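Local coordinates for erythrocyte membrane protein 1 (Plasmodium falciparum, PDB 2XU0) that probably binds host cell-surface receptors, being the N-terminal NTS-DBL1-alpha rosetting region of a much longer malaria-parasite adhesin, at residues G351-Q356 against F365-C370; N358-Q363 against P471-T476; K336-E341 against P371-Q376; D332-E337 against S462-C467. The protein carries 10 engineered substitutions. All coordinates share one frame; numbering follows the deposited sequence.

Interaction 1 of 4, residues G351-Q356 against F365-C370; sequences GHDCTQ and FVDLDC
The carboxylate oxygen OD1 of D353, the residue whose backbone bonds across to F365, takes two donors from T355 on one face of its plane: OG1 at 2.7 Å and the backbone N at 3.2 Å. This is an Asx turn, set within the type I beta turn D353-Q356, in the disulfide-rich loop that leads to helix 371-407 of the Duffy-binding-like C-terminal subdomain. Across the contact, D353 N donates to F365 O at 2.8 Å in a nearly straight bond (171°).

The other carboxylate oxygen, D353 OD2, accepts from Q356 NE2, which approaches from above the carboxylate plane. Q356 runs alongside F365 in the same direction, with its amide tilted 38° from the ring; NE2 comes 3.4 Å from CE2, and OE1 sits over one face, toward the rim. D353 OD2 also lies near a like charge, D367 OD2, at 3.8 Å. The donors on both acids probably offset this repulsion. D367 has CG between its backbone N and carbonyl carbon (chi1 70°), and its OD1 accepts C370 N at 2.9 Å.

Disulfides C354-C470 and C347-C370 tie down both segments. Beside the second of these bonds, G351 O packs 3.3 Å from C370 CB and 3.4 Å from V366 CG1.

Interaction 2 of 4, residues N358-Q363 against P471-T476; sequences NLAHNQ and PLYGVT. Engineered in segment 358-363: A360 (natural residue Ser).
Two acceptors face each other here: N358 OD1 lies 3.4 Å from L472 O, and the two cannot bond each other. L472 O does have a donor from the same loop: A360 N, at 3.1 Å (157° at the hydrogen), tilted 19° from the carbonyl plane. L359 N stands at a similar 3.1 Å from L472 O.

N358, with CG anti to its backbone N (chi1 -158°), sets its amide beside Y473. Its ND2 comes 3.1 Å from Y473 O, but the angle is too poor for a hydrogen bond; Y473 O instead accepts from N486 ND2. OD1 also receives a weak bond from H361 N within its own loop.

The apolar part is small and lies at the surface. CB of A360, an engineered residue that is Ser in the natural sequence, touches Y473 CE2 at 3.6 Å, approaching the ring obliquely. One face of that ring is occupied by its own neighbour, with L472 CB 4.0 Å above the centre. Farther along, L359 CB and L472 CD2 are only loosely in touch.

The contact thus joins two turns: a type I beta turn, P471-G474, feeding strand 475-477, and a loop closed by the two backbone bonds between N358 and Q363, where N362 and Q363 both face N358, a G1 beta bulge.

Interaction 3 of 4, residues K336-E341 against P371-Q376; sequences KECRDE and PRCQDQ
C338 and C373 are joined by a disulfide, SG to SG 2.0 Å, that fastens the last turn of helix 311-338 to the first turn of helix 371-407, two long helices of the Duffy-binding-like C-terminal subdomain. The dihedral about the S-S bond is 99°, close to the relaxed value. C373 puts SG anti to its backbone N, which carries the sulfur across to the other helix. Around this bond the packing is close, with E337 O 3.3 Å from C373 CB.

The charged pair beside it is weaker. R372 NE donates to E337 OE1 at 3.4 Å, with 147° at the hydrogen, a long salt bridge. OE1 lies at the edge of the guanidinium, in its plane, while the carboxylate itself is turned 65° away, and the two side chains cross at about a right angle. Each carboxylate oxygen of E337 thus has a long, weak cationic partner, OE1 with R372 NE and OE2 with K333 NZ. On the arginine side, R372 NH1 makes a further weak, long ion pair with D369 OD1.

The backbone is better served. D375 N and Q376 N donate to P371 O and R372 O in the opening turn of the second helix, and C338 pairs through its backbone with C347, a residue whose own disulfide goes to C370, just ahead of that helix.

Q376 completes the contact: bent at chi2, it brings NE2 to 3.8 Å from E337 CG, with its own CG alongside at 3.9 Å from the same E337 CG.

Interaction 4 of 4, residues D332-E337 against S462-C467; sequences DKVKKE and SISEYC
S464 is the first residue of its segment to meet the helix, its OG standing 3.9 Å from V334 CG1. The same OG, anti to the backbone N (chi1 170°), accepts from Y466 N at 3.2 Å, so the polar atom against the valine methyl is already engaged, and S464 opens the short 3-10 segment 465-467. E465 turns its CG back onto the tyrosine that follows, 3.8 Å above the centre of one ring face.

Y466 takes the opposite face to the helix. K335 runs obliquely across it, fully extended beyond CG, and its CG sits 3.7 Å from the ring centroid, 12° off the normal: a CH-pi contact. CB rests near CE2, while CD and CE move outward over CZ and OH. At the end, NZ gives a weak hydrogen bond to Y466 OH at 3.3 Å. The ring is thus sandwiched between two aliphatic chains, with its hydroxyl toward the lysine ammonium.

C467 ends the walk. Its N donates to S464 O at 3.0 Å, and its SG, in a disulfide with C377 of helix 371-407, packs 3.6 Å from V334 CG1. That one methyl therefore touches S464, Y466 CB and the C467 sulfur, and V334 also touches Q376 and Y380 of helix 371-407.

An ST turn leading into a disulfide-anchored 3-10 segment thereby seats the chain after helix 457-460 on helix 311-338 of the Duffy-binding-like C-terminal subdomain.

All four contacts gather at one extremity of the chain, away from the magnesium and proline sites. Interactions 3 and 4 are nearest, centres about 7 Å apart; both use helix 311-338, share K336 and E337, and are joined by a long R339-E465 salt bridge. Centre to centre, interaction 1 lies about 10 Å from interaction 3, nested inside the loop it closes, and about 11 Å from interaction 2, which it touches through C354 O and V475 N. Along the chain, interaction 2 crosses the other three, bringing the C-terminal residues back to the loop before helix 371-407. Helix ends, loop and tail are thus held together, partly by disulfides, at the tip of the C-terminal subdomain.

Interaction 1 of 4, residues G351-Q356 against F365-C370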
loop_
_atom_site.group_PDB
_atom_site.type_symbol
_atom_site.label_atom_id
_atom_site.label_comp_id
_atom_site.label_asym_id
_atom_site.label_seq_id
_atom_site.Cartn_x
_atom_site.Cartn_y
_atom_site.Cartn_z
ATOM N N GLY A 351 -2.467 35.160 6.449
ATOM C CA GLY A 351 -3.460 35.861 5.641
ATOM C C GLY A 351 -3.064 37.279 5.249
ATOM O O GLY A 351 -3.924 38.079 4.862
ATOM N N HIS A 352 -1.758 37.611 5.346
ATOM C CA HIS A 352 -1.263 38.937 4.959
ATOM C C HIS A 352 -1.066 39.002 3.455
ATOM O O HIS A 352 -0.677 38.002 2.833
ATOM C CB HIS A 352 0.082 39.268 5.634
ATOM C CG HIS A 352 0.073 39.206 7.128
ATOM N ND1 HIS A 352 1.252 39.195 7.847
ATOM C CD2 HIS A 352 -0.970 39.161 7.996
ATOM C CE1 HIS A 352 0.895 39.139 9.120
ATOM N NE2 HIS A 352 -0.430 39.113 9.257
ATOM N N ASP A 353 -1.318 40.187 2.870
ATOM C CA ASP A 353 -1.073 40.415 1.454
ATOM C C ASP A 353 0.358 40.951 1.393
ATOM O O ASP A 353 0.611 42.101 1.776
ATOM C CB ASP A 353 -2.107 41.385 0.844
ATOM C CG ASP A 353 -1.883 41.777 -0.609
ATOM O OD1 ASP A 353 -0.935 41.235 -1.243
ATOM O OD2 ASP A 353 -2.654 42.625 -1.121
ATOM N N CYS A 354 1.298 40.098 0.945
ATOM C CA CYS A 354 2.724 40.425 0.878
ATOM C C CYS A 354 3.067 41.588 -0.069
ATOM O O CYS A 354 4.094 42.252 0.126
ATOM C CB CYS A 354 3.558 39.172 0.602
ATOM S SG CYS A 354 3.293 37.827 1.799
ATOM N N THR A 355 2.157 41.889 -1.025
ATOM C CA THR A 355 2.286 43.012 -1.960
ATOM C C THR A 355 2.017 44.368 -1.264
ATOM O O THR A 355 2.409 45.419 -1.786
ATOM C CB THR A 355 1.444 42.807 -3.248
ATOM O OG1 THR A 355 0.064 43.078 -2.991
ATOM C CG2 THR A 355 1.613 41.417 -3.864
ATOM N N GLN A 356 1.357 44.340 -0.091
ATOM C CA GLN A 356 1.035 45.544 0.690
ATOM C C GLN A 356 1.456 45.426 2.170
ATOM O O GLN A 356 0.996 46.217 3.003
ATOM C CB GLN A 356 -0.464 45.859 0.587
ATOM C CG GLN A 356 -0.933 46.103 -0.841
ATOM C CD GLN A 356 -2.390 46.442 -0.878
ATOM O OE1 GLN A 356 -2.805 47.569 -0.553
ATOM N NE2 GLN A 356 -3.191 45.467 -1.282
ATOM N N PHE A 365 -0.998 44.379 6.110
ATOM C CA PHE A 365 -2.197 44.590 5.312
ATOM C C PHE A 365 -2.828 43.270 4.931
ATOM O O PHE A 365 -2.231 42.452 4.219
ATOM C CB PHE A 365 -1.988 45.496 4.100
ATOM C CG PHE A 365 -3.291 45.841 3.413
ATOM C CD1 PHE A 365 -4.134 46.817 3.935
ATOM C CD2 PHE A 365 -3.690 45.169 2.264
ATOM C CE1 PHE A 365 -5.337 47.133 3.300
ATOM C CE2 PHE A 365 -4.894 45.482 1.636
ATOM C CZ PHE A 365 -5.708 46.465 2.154
ATOM N N VAL A 366 -4.050 43.068 5.425
ATOM C CA VAL A 366 -4.841 41.874 5.164
ATOM C C VAL A 366 -5.924 42.288 4.177
ATOM O O VAL A 366 -6.830 43.027 4.554
ATOM C CB VAL A 366 -5.434 41.267 6.480
ATOM C CG1 VAL A 366 -6.323 40.056 6.198
ATOM C CG2 VAL A 366 -4.338 40.910 7.480
ATOM N N ASP A 367 -5.825 41.831 2.915
ATOM C CA ASP A 367 -6.837 42.068 1.887
ATOM C C ASP A 367 -7.958 41.018 2.087
ATOM O O ASP A 367 -7.998 40.340 3.120
ATOM C CB ASP A 367 -6.220 42.006 0.461
ATOM C CG ASP A 367 -5.782 40.624 -0.005
ATOM O OD1 ASP A 367 -5.553 39.754 0.858
ATOM O OD2 ASP A 367 -5.719 40.402 -1.241
ATOM N N LEU A 368 -8.851 40.869 1.116
ATOM C CA LEU A 368 -9.950 39.925 1.276
ATOM C C LEU A 368 -9.682 38.562 0.652
ATOM O O LEU A 368 -10.327 37.590 1.045
ATOM C CB LEU A 368 -11.294 40.532 0.831
ATOM C CG LEU A 368 -11.627 41.884 1.498
ATOM C CD1 LEU A 368 -12.331 42.749 0.569
ATOM C CD2 LEU A 368 -12.406 41.729 2.799
ATOM N N ASP A 369 -8.694 38.474 -0.264
ATOM C CA ASP A 369 -8.322 37.199 -0.876
ATOM C C ASP A 369 -7.390 36.364 0.027
ATOM O O ASP A 369 -7.611 35.162 0.179
ATOM C CB ASP A 369 -7.713 37.406 -2.273
ATOM C CG ASP A 369 -8.664 37.984 -3.310
ATOM O OD1 ASP A 369 -9.880 38.093 -3.014
ATOM O OD2 ASP A 369 -8.195 38.325 -4.420
ATOM N N CYS A 370 -6.363 37.003 0.636
ATOM C CA CYS A 370 -5.374 36.324 1.486
ATOM C C CYS A 370 -5.855 35.573 2.729
ATOM O O CYS A 370 -5.285 34.510 2.984
ATOM C CB CYS A 370 -4.139 37.175 1.738
ATOM S SG CYS A 370 -3.248 37.606 0.222
#

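Interaction 2 of 4, residues N358-Q363 against P471-T476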
loop_
_atom_site.group_PDB
_atom_site.type_symbol
_atom_site.label_atom_id
_atom_site.label_comp_id
_atom_site.label_asym_id
_atom_site.label_seq_id
_atom_site.Cartn_x
_atom_site.Cartn_y
_atom_site.Cartn_z
ATOM N N ASN A 358 4.730 44.993 5.092
ATOM C CA ASN A 358 6.125 45.231 5.432
ATOM C C ASN A 358 6.301 44.919 6.918
ATOM O O ASN A 358 6.022 45.768 7.770
ATOM C CB ASN A 358 6.537 46.665 5.097
ATOM C CG ASN A 358 8.023 46.835 4.925
ATOM O OD1 ASN A 358 8.816 46.614 5.850
ATOM N ND2 ASN A 358 8.430 47.243 3.730
ATOM N N LEU A 359 6.724 43.671 7.220
ATOM C CA LEU A 359 6.923 43.192 8.591
ATOM C C LEU A 359 8.046 43.931 9.347
ATOM O O LEU A 359 7.963 44.082 10.571
ATOM C CB LEU A 359 7.101 41.659 8.640
ATOM C CG LEU A 359 5.975 40.802 8.034
ATOM C CD1 LEU A 359 6.371 39.354 7.977
ATOM C CD2 LEU A 359 4.697 40.927 8.817
ATOM N N ALA A 360 9.056 44.437 8.603
ATOM C CA ALA A 360 10.198 45.202 9.114
ATOM C C ALA A 360 9.785 46.536 9.743
ATOM O O ALA A 360 10.462 47.015 10.651
ATOM C CB ALA A 360 11.189 45.450 7.991
ATOM N N HIS A 361 8.700 47.147 9.235
ATOM C CA HIS A 361 8.154 48.418 9.717
ATOM C C HIS A 361 6.880 48.184 10.538
ATOM O O HIS A 361 6.255 49.146 10.998
ATOM C CB HIS A 361 7.854 49.363 8.529
ATOM C CG HIS A 361 9.045 49.705 7.683
ATOM N ND1 HIS A 361 10.280 50.001 8.247
ATOM C CD2 HIS A 361 9.141 49.822 6.338
ATOM C CE1 HIS A 361 11.087 50.256 7.228
ATOM N NE2 HIS A 361 10.447 50.166 6.060
ATOM N N ASN A 362 6.514 46.898 10.728
ATOM C CA ASN A 362 5.306 46.424 11.407
ATOM C C ASN A 362 4.015 46.912 10.706
ATOM O O ASN A 362 2.998 47.180 11.356
ATOM C CB ASN A 362 5.333 46.689 12.929
ATOM C CG ASN A 362 4.308 45.891 13.720
ATOM O OD1 ASN A 362 4.151 44.669 13.556
ATOM N ND2 ASN A 362 3.570 46.579 14.585
ATOM N N GLN A 363 4.066 47.010 9.363
ATOM C CA GLN A 363 2.920 47.414 8.546
ATOM C C GLN A 363 2.257 46.162 7.941
ATOM O O GLN A 363 2.756 45.579 6.971
ATOM C CB GLN A 363 3.331 48.439 7.472
ATOM C CG GLN A 363 2.154 49.239 6.908
ATOM C CD GLN A 363 1.419 48.513 5.801
ATOM O OE1 GLN A 363 2.000 48.143 4.775
ATOM N NE2 GLN A 363 0.119 48.300 5.986
ATOM N N PRO A 471 7.884 37.834 2.970
ATOM C CA PRO A 471 9.282 38.315 2.962
ATOM C C PRO A 471 9.313 39.699 3.638
ATOM O O PRO A 471 8.419 40.500 3.376
ATOM C CB PRO A 471 9.624 38.377 1.470
ATOM C CG PRO A 471 8.689 37.403 0.833
ATOM C CD PRO A 471 7.405 37.577 1.597
ATOM N N LEU A 472 10.231 39.902 4.613
ATOM C CA LEU A 472 10.386 41.082 5.495
ATOM C C LEU A 472 10.017 42.475 4.991
ATOM O O LEU A 472 9.432 43.252 5.753
ATOM C CB LEU A 472 11.790 41.141 6.152
ATOM C CG LEU A 472 12.154 40.045 7.157
ATOM C CD1 LEU A 472 13.616 40.133 7.517
ATOM C CD2 LEU A 472 11.306 40.142 8.432
ATOM N N TYR A 473 10.430 42.820 3.758
ATOM C CA TYR A 473 10.214 44.154 3.163
ATOM C C TYR A 473 9.090 44.181 2.112
ATOM O O TYR A 473 8.921 45.185 1.408
ATOM C CB TYR A 473 11.547 44.692 2.589
ATOM C CG TYR A 473 12.727 44.413 3.498
ATOM C CD1 TYR A 473 13.682 43.457 3.159
ATOM C CD2 TYR A 473 12.824 45.016 4.751
ATOM C CE1 TYR A 473 14.739 43.154 4.020
ATOM C CE2 TYR A 473 13.866 44.711 5.624
ATOM C CZ TYR A 473 14.824 43.784 5.254
ATOM O OH TYR A 473 15.841 43.494 6.132
ATOM N N GLY A 474 8.324 43.089 2.048
ATOM C CA GLY A 474 7.226 42.908 1.107
ATOM C C GLY A 474 7.654 42.407 -0.256
ATOM O O GLY A 474 8.834 42.106 -0.481
ATOM N N VAL A 475 6.675 42.278 -1.169
ATOM C CA VAL A 475 6.898 41.826 -2.549
ATOM C C VAL A 475 6.300 42.801 -3.569
ATOM O O VAL A 475 5.284 43.439 -3.296
ATOM C CB VAL A 475 6.503 40.344 -2.855
ATOM C CG1 VAL A 475 7.219 39.354 -1.941
ATOM C CG2 VAL A 475 4.994 40.125 -2.817
ATOM N N THR A 476 6.947 42.915 -4.738
ATOM C CA THR A 476 6.489 43.730 -5.858
ATOM C C THR A 476 6.274 42.805 -7.033
ATOM O O THR A 476 7.190 42.094 -7.463
ATOM C CB THR A 476 7.430 44.917 -6.151
ATOM O OG1 THR A 476 7.469 45.758 -5.001
ATOM C CG2 THR A 476 6.973 45.746 -7.349
#

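Interaction 3 of 4, residues K336-E341 against P371-Q376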
loop_
_atom_site.group_PDB
_atom_site.type_symbol
_atom_site.label_atom_id
_atom_site.label_comp_id
_atom_site.label_asym_id
_atom_site.label_seq_id
_atom_site.Cartn_x
_atom_site.Cartn_y
_atom_site.Cartn_z
ATOM N N LYS A 336 -2.829 27.499 -5.176
ATOM C CA LYS A 336 -3.898 28.284 -5.818
ATOM C C LYS A 336 -4.562 29.335 -4.915
ATOM O O LYS A 336 -5.022 30.353 -5.422
ATOM C CB LYS A 336 -4.907 27.425 -6.603
ATOM C CG LYS A 336 -5.977 26.728 -5.772
ATOM C CD LYS A 336 -7.026 26.040 -6.654
ATOM C CE LYS A 336 -8.189 26.927 -7.045
ATOM N NZ LYS A 336 -9.179 26.193 -7.878
ATOM N N GLU A 337 -4.545 29.121 -3.586
ATOM C CA GLU A 337 -5.087 30.059 -2.607
ATOM C C GLU A 337 -4.022 31.025 -2.049
ATOM O O GLU A 337 -4.398 31.995 -1.391
ATOM C CB GLU A 337 -5.750 29.301 -1.432
ATOM C CG GLU A 337 -6.826 28.300 -1.840
ATOM C CD GLU A 337 -7.952 28.839 -2.703
ATOM O OE1 GLU A 337 -8.561 29.865 -2.323
ATOM O OE2 GLU A 337 -8.229 28.222 -3.759
ATOM N N CYS A 338 -2.714 30.750 -2.275
ATOM C CA CYS A 338 -1.617 31.541 -1.699
ATOM C C CYS A 338 -0.752 32.316 -2.662
ATOM O O CYS A 338 -0.263 33.388 -2.299
ATOM C CB CYS A 338 -0.755 30.670 -0.787
ATOM S SG CYS A 338 -1.640 29.993 0.637
ATOM N N ARG A 339 -0.427 31.709 -3.807
ATOM C CA ARG A 339 0.498 32.292 -4.767
ATOM C C ARG A 339 0.011 32.097 -6.188
ATOM O O ARG A 339 -0.218 30.967 -6.635
ATOM C CB ARG A 339 1.906 31.678 -4.598
ATOM C CG ARG A 339 3.065 32.649 -4.860
ATOM C CD ARG A 339 3.862 32.875 -3.590
ATOM N NE ARG A 339 5.182 32.238 -3.629
ATOM C CZ ARG A 339 5.895 31.920 -2.550
ATOM N NH1 ARG A 339 5.412 32.150 -1.334
ATOM N NH2 ARG A 339 7.088 31.350 -2.679
ATOM N N ASP A 340 -0.150 33.226 -6.884
ATOM C CA ASP A 340 -0.491 33.339 -8.302
ATOM C C ASP A 340 0.210 34.635 -8.759
ATOM O O ASP A 340 -0.382 35.722 -8.700
ATOM C CB ASP A 340 -2.024 33.368 -8.532
ATOM C CG ASP A 340 -2.460 33.106 -9.971
ATOM O OD1 ASP A 340 -1.725 33.515 -10.905
ATOM O OD2 ASP A 340 -3.547 32.513 -10.163
ATOM N N GLU A 341 1.514 34.519 -9.092
ATOM C CA GLU A 341 2.360 35.654 -9.488
ATOM C C GLU A 341 1.820 36.457 -10.681
ATOM O O GLU A 341 1.831 37.689 -10.634
ATOM C CB GLU A 341 3.822 35.235 -9.689
ATOM C CG GLU A 341 4.531 34.841 -8.399
ATOM C CD GLU A 341 6.050 34.799 -8.433
ATOM O OE1 GLU A 341 6.635 34.712 -9.540
ATOM O OE2 GLU A 341 6.658 34.837 -7.339
ATOM N N PRO A 371 -6.965 35.962 3.427
ATOM C CA PRO A 371 -7.485 35.092 4.506
ATOM C C PRO A 371 -7.735 33.653 4.032
ATOM O O PRO A 371 -7.557 32.753 4.833
ATOM C CB PRO A 371 -8.783 35.792 4.937
ATOM C CG PRO A 371 -8.546 37.237 4.606
ATOM C CD PRO A 371 -7.790 37.185 3.300
ATOM N N ARG A 372 -8.069 33.427 2.736
ATOM C CA ARG A 372 -8.259 32.086 2.156
ATOM C C ARG A 372 -6.940 31.262 2.138
ATOM O O ARG A 372 -6.994 30.030 2.201
ATOM C CB ARG A 372 -8.825 32.152 0.729
ATOM C CG ARG A 372 -10.198 32.798 0.611
ATOM C CD ARG A 372 -10.910 32.415 -0.680
ATOM N NE ARG A 372 -10.208 32.858 -1.892
ATOM C CZ ARG A 372 -10.342 34.059 -2.450
ATOM N NH1 ARG A 372 -11.130 34.973 -1.898
ATOM N NH2 ARG A 372 -9.680 34.356 -3.559
ATOM N N CYS A 373 -5.767 31.946 2.014
ATOM C CA CYS A 373 -4.450 31.306 2.089
ATOM C C CYS A 373 -4.291 30.784 3.505
ATOM O O CYS A 373 -3.939 29.624 3.672
ATOM C CB CYS A 373 -3.313 32.256 1.724
ATOM S SG CYS A 373 -1.656 31.544 1.950
ATOM N N GLN A 374 -4.613 31.625 4.515
ATOM C CA GLN A 374 -4.596 31.258 5.933
ATOM C C GLN A 374 -5.428 29.977 6.185
ATOM O O GLN A 374 -4.902 29.034 6.768
ATOM C CB GLN A 374 -5.071 32.430 6.817
ATOM C CG GLN A 374 -4.958 32.158 8.316
ATOM C CD GLN A 374 -5.398 33.316 9.173
ATOM O OE1 GLN A 374 -4.691 33.718 10.089
ATOM N NE2 GLN A 374 -6.586 33.863 8.920
ATOM N N ASP A 375 -6.672 29.924 5.677
ATOM C CA ASP A 375 -7.584 28.779 5.817
ATOM C C ASP A 375 -7.046 27.485 5.165
ATOM O O ASP A 375 -7.211 26.402 5.737
ATOM C CB ASP A 375 -8.981 29.118 5.266
ATOM C CG ASP A 375 -9.604 30.393 5.823
ATOM O OD1 ASP A 375 -9.314 30.742 6.997
ATOM O OD2 ASP A 375 -10.372 31.047 5.084
ATOM N N GLN A 376 -6.421 27.599 3.970
ATOM C CA GLN A 376 -5.853 26.457 3.259
ATOM C C GLN A 376 -4.585 25.959 3.972
ATOM O O GLN A 376 -4.376 24.753 4.094
ATOM C CB GLN A 376 -5.579 26.819 1.792
ATOM C CG GLN A 376 -5.701 25.641 0.819
ATOM C CD GLN A 376 -7.017 24.902 0.914
ATOM O OE1 GLN A 376 -7.091 23.782 1.433
ATOM N NE2 GLN A 376 -8.082 25.517 0.425
#

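Interaction 4 of 4, residues D332-E337 against S462-C467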
loop_
_atom_site.group_PDB
_atom_site.type_symbol
_atom_site.label_atom_id
_atom_site.label_comp_id
_atom_site.label_asym_id
_atom_site.label_seq_id
_atom_site.Cartn_x
_atom_site.Cartn_y
_atom_site.Cartn_z
ATOM N N ASP A 332 -0.635 21.875 -4.306
ATOM C CA ASP A 332 -1.250 22.539 -5.460
ATOM C C ASP A 332 -2.487 23.348 -5.076
ATOM O O ASP A 332 -2.641 24.470 -5.566
ATOM C CB ASP A 332 -1.553 21.533 -6.585
ATOM C CG ASP A 332 -0.315 21.037 -7.311
ATOM O OD1 ASP A 332 -0.379 19.935 -7.905
ATOM O OD2 ASP A 332 0.722 21.750 -7.287
ATOM N N LYS A 333 -3.323 22.811 -4.158
ATOM C CA LYS A 333 -4.515 23.504 -3.663
ATOM C C LYS A 333 -4.116 24.675 -2.773
ATOM O O LYS A 333 -4.773 25.724 -2.797
ATOM C CB LYS A 333 -5.460 22.537 -2.928
ATOM C CG LYS A 333 -6.925 22.687 -3.318
ATOM C CD LYS A 333 -7.635 23.800 -2.539
ATOM C CE LYS A 333 -9.066 24.017 -2.978
ATOM N NZ LYS A 333 -9.155 24.836 -4.213
ATOM N N VAL A 334 -3.030 24.511 -1.997
ATOM C CA VAL A 334 -2.500 25.583 -1.144
ATOM C C VAL A 334 -1.934 26.695 -2.047
ATOM O O VAL A 334 -2.232 27.877 -1.827
ATOM C CB VAL A 334 -1.455 25.056 -0.123
ATOM C CG1 VAL A 334 -0.625 26.188 0.474
ATOM C CG2 VAL A 334 -2.133 24.234 0.969
ATOM N N LYS A 335 -1.192 26.302 -3.095
ATOM C CA LYS A 335 -0.621 27.251 -4.033
ATOM C C LYS A 335 -1.715 28.105 -4.712
ATOM O O LYS A 335 -1.557 29.323 -4.759
ATOM C CB LYS A 335 0.297 26.568 -5.069
ATOM C CG LYS A 335 1.188 27.574 -5.791
ATOM C CD LYS A 335 2.034 26.985 -6.898
ATOM C CE LYS A 335 2.927 28.076 -7.453
ATOM N NZ LYS A 335 4.002 27.551 -8.340
ATOM N N LYS A 336 -2.829 27.499 -5.176
ATOM C CA LYS A 336 -3.898 28.284 -5.818
ATOM C C LYS A 336 -4.562 29.335 -4.915
ATOM O O LYS A 336 -5.022 30.353 -5.422
ATOM C CB LYS A 336 -4.907 27.425 -6.603
ATOM C CG LYS A 336 -5.977 26.728 -5.772
ATOM C CD LYS A 336 -7.026 26.040 -6.654
ATOM C CE LYS A 336 -8.189 26.927 -7.045
ATOM N NZ LYS A 336 -9.179 26.193 -7.878
ATOM N N GLU A 337 -4.545 29.121 -3.586
ATOM C CA GLU A 337 -5.087 30.059 -2.607
ATOM C C GLU A 337 -4.022 31.025 -2.049
ATOM O O GLU A 337 -4.398 31.995 -1.391
ATOM C CB GLU A 337 -5.750 29.301 -1.432
ATOM C CG GLU A 337 -6.826 28.300 -1.840
ATOM C CD GLU A 337 -7.952 28.839 -2.703
ATOM O OE1 GLU A 337 -8.561 29.865 -2.323
ATOM O OE2 GLU A 337 -8.229 28.222 -3.759
ATOM N N SER A 462 6.996 19.705 6.997
ATOM C CA SER A 462 6.995 21.133 7.324
ATOM C C SER A 462 5.756 21.800 6.745
ATOM O O SER A 462 5.036 21.192 5.960
ATOM C CB SER A 462 8.229 21.790 6.708
ATOM O OG SER A 462 8.251 21.615 5.299
ATOM N N ILE A 463 5.563 23.096 7.062
ATOM C CA ILE A 463 4.509 23.927 6.479
ATOM C C ILE A 463 4.896 24.113 5.001
ATOM O O ILE A 463 6.091 24.017 4.660
ATOM C CB ILE A 463 4.386 25.321 7.190
ATOM C CG1 ILE A 463 5.711 26.132 7.118
ATOM C CG2 ILE A 463 3.834 25.214 8.626
ATOM C CD1 ILE A 463 5.529 27.577 6.761
ATOM N N SER A 464 3.911 24.352 4.125
ATOM C CA SER A 464 4.190 24.604 2.706
ATOM C C SER A 464 4.969 25.921 2.589
ATOM O O SER A 464 4.747 26.834 3.388
ATOM C CB SER A 464 2.885 24.755 1.924
ATOM O OG SER A 464 3.155 25.229 0.613
ATOM N N GLU A 465 5.845 26.035 1.576
ATOM C CA GLU A 465 6.600 27.267 1.308
ATOM C C GLU A 465 5.653 28.456 1.040
ATOM O O GLU A 465 5.996 29.583 1.361
ATOM C CB GLU A 465 7.596 27.086 0.140
ATOM C CG GLU A 465 6.966 26.906 -1.238
ATOM C CD GLU A 465 7.907 27.096 -2.414
ATOM O OE1 GLU A 465 8.558 28.163 -2.502
ATOM O OE2 GLU A 465 7.961 26.187 -3.272
ATOM N N TYR A 466 4.468 28.183 0.471
ATOM C CA TYR A 466 3.431 29.173 0.150
ATOM C C TYR A 466 2.763 29.755 1.393
ATOM O O TYR A 466 2.086 30.771 1.297
ATOM C CB TYR A 466 2.399 28.577 -0.831
ATOM C CG TYR A 466 3.059 28.013 -2.069
ATOM C CD1 TYR A 466 3.796 28.832 -2.925
ATOM C CD2 TYR A 466 3.030 26.647 -2.338
ATOM C CE1 TYR A 466 4.478 28.307 -4.023
ATOM C CE2 TYR A 466 3.694 26.112 -3.443
ATOM C CZ TYR A 466 4.421 26.947 -4.281
ATOM O OH TYR A 466 5.063 26.441 -5.387
ATOM N N CYS A 467 2.988 29.127 2.552
ATOM C CA CYS A 467 2.426 29.476 3.862
ATOM C C CYS A 467 3.382 30.254 4.740
ATOM O O CYS A 467 2.970 30.703 5.815
ATOM C CB CYS A 467 1.924 28.220 4.574
ATOM S SG CYS A 467 0.654 27.332 3.653
#